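Local coordinates for ethanolamine utilization protein EutL (Clostridium perfringens E str. JGS1987, PDB 4TME), which forms part of the shell of the ethanolamine-utilization bacterial microcompartment and binds ethanolamine, which probably controls the opening of its pores, at residues Asp162-Ala167 with Lys197-Ala202. Residues are numbered along the deposited sequence; the frame is centred on the assembly and turned at random.
Sequences DAALKA and KAACDA
A164 and A199 have the nearest CA atoms between segments 162-167 and 197-202, 4.5 Å apart. The segments run roughly antiparallel at 145°, and axes only 7.9 Å apart leave room for little more than methyl groups between the backbones, which suits alanine on both sides. The well-packed part faces the sheet: A164 CB rests on the backbone carbonyl A199 O at 3.6 Å and stands 4.3 Å from A199 CB. Both residues are buried; A164 also packs on L150 of strand 146-152, and A199 on A168. On the outer side, A202 points toward the other helix, its CB 3.6 Å from A167 CB and 4.0 Å from A164 CA. This side is as close but open to solvent at A167, where a methyl exposes little apolar surface. D162 and K166 lie at a subunit interface: K166 NZ donates to the syn lone pair of D162 OD2 at 2.8 Å in a salt bridge, while D162 OD1 accepts from S20 N, and K166 NZ donates to S17 O, both of the second subunit. On the other helix, K197 and D201 are exposed. Such an antiparallel, alanine-lined helix pair lying on an antiparallel sheet is part of the alpha/beta fold of the BMC domain.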
loop_
_atom_site.group_PDB
_atom_site.type_symbol
_atom_site.label_atom_id
_atom_site.label_comp_id
_atom_site.label_asym_id
_atom_site.label_seq_id
_atom_site.Cartn_x
_atom_site.Cartn_y
_atom_site.Cartn_z
ATOM N N ASP C 162 13.369 19.256 -7.914
ATOM C CA ASP C 162 13.473 20.696 -8.059
ATOM C C ASP C 162 14.841 21.081 -8.620
ATOM O O ASP C 162 14.937 21.912 -9.528
ATOM C CB ASP C 162 13.225 21.395 -6.717
ATOM C CG ASP C 162 13.273 22.913 -6.838
ATOM O OD1 ASP C 162 12.349 23.486 -7.451
ATOM O OD2 ASP C 162 14.231 23.514 -6.337
ATOM N N ALA C 163 15.887 20.463 -8.094
ATOM C CA ALA C 163 17.237 20.706 -8.584
ATOM C C ALA C 163 17.380 20.352 -10.063
ATOM O O ALA C 163 18.003 21.098 -10.823
ATOM C CB ALA C 163 18.222 19.915 -7.768
ATOM N N ALA C 164 16.798 19.217 -10.447
ATOM C CA ALA C 164 16.918 18.712 -11.805
ATOM C C ALA C 164 16.197 19.651 -12.782
ATOM O O ALA C 164 16.724 19.972 -13.850
ATOM C CB ALA C 164 16.367 17.318 -11.898
ATOM N N LEU C 165 15.002 20.114 -12.388
ATOM C CA LEU C 165 14.216 21.018 -13.228
ATOM C C LEU C 165 14.914 22.362 -13.428
ATOM O O LEU C 165 14.850 22.971 -14.501
ATOM C CB LEU C 165 12.819 21.220 -12.621
ATOM C CG LEU C 165 11.892 19.998 -12.713
ATOM C CD1 LEU C 165 10.760 20.166 -11.752
ATOM C CD2 LEU C 165 11.360 19.825 -14.121
ATOM N N LYS C 166 15.583 22.849 -12.388
ATOM C CA LYS C 166 16.290 24.107 -12.484
ATOM C C LYS C 166 17.572 23.999 -13.322
ATOM O O LYS C 166 17.993 24.973 -13.949
ATOM C CB LYS C 166 16.590 24.614 -11.083
ATOM C CG LYS C 166 15.336 25.212 -10.435
ATOM C CD LYS C 166 15.478 25.361 -8.946
ATOM C CE LYS C 166 14.335 26.208 -8.377
ATOM N NZ LYS C 166 14.429 26.246 -6.907
ATOM N N ALA C 167 18.159 22.808 -13.354
ATOM C CA ALA C 167 19.490 22.617 -13.951
ATOM C C ALA C 167 19.466 22.438 -15.458
ATOM O O ALA C 167 20.483 22.645 -16.131
ATOM C CB ALA C 167 20.165 21.413 -13.329
ATOM N N LYS C 197 20.351 14.263 -19.786
ATOM C CA LYS C 197 21.553 13.860 -19.059
ATOM C C LYS C 197 21.913 14.874 -17.959
ATOM O O LYS C 197 22.289 14.499 -16.836
ATOM C CB LYS C 197 22.723 13.690 -20.027
ATOM C CG LYS C 197 24.048 13.371 -19.353
ATOM C CD LYS C 197 23.976 12.085 -18.538
ATOM C CE LYS C 197 25.324 11.756 -17.899
ATOM N NZ LYS C 197 25.217 10.648 -16.910
ATOM N N ALA C 198 21.763 16.154 -18.261
ATOM C CA ALA C 198 22.036 17.201 -17.273
ATOM C C ALA C 198 21.037 17.075 -16.099
ATOM O O ALA C 198 21.381 17.320 -14.943
ATOM C CB ALA C 198 21.944 18.559 -17.896
ATOM N N ALA C 199 19.802 16.701 -16.402
ATOM C CA ALA C 199 18.795 16.560 -15.347
ATOM C C ALA C 199 19.159 15.356 -14.470
ATOM O O ALA C 199 19.067 15.414 -13.232
ATOM C CB ALA C 199 17.392 16.400 -15.947
ATOM N N CYS C 200 19.606 14.274 -15.101
ATOM C CA CYS C 200 20.002 13.082 -14.354
ATOM C C CYS C 200 21.181 13.401 -13.422
ATOM O O CYS C 200 21.173 12.997 -12.262
ATOM C CB CYS C 200 20.397 11.937 -15.298
ATOM S SG CYS C 200 19.009 11.168 -16.153
ATOM N N ASP C 201 22.171 14.130 -13.932
ATOM C CA ASP C 201 23.368 14.433 -13.147
ATOM C C ASP C 201 22.987 15.283 -11.936
ATOM O O ASP C 201 23.449 15.040 -10.818
ATOM C CB ASP C 201 24.420 15.174 -13.983
ATOM C CG ASP C 201 25.064 14.295 -15.058
ATOM O OD1 ASP C 201 24.911 13.047 -15.035
ATOM O OD2 ASP C 201 25.741 14.885 -15.928
ATOM N N ALA C 202 22.142 16.283 -12.170
ATOM C CA ALA C 202 21.700 17.182 -11.103
ATOM C C ALA C 202 20.853 16.452 -10.065
ATOM O O ALA C 202 20.982 16.713 -8.854
ATOM C CB ALA C 202 20.923 18.337 -11.680
#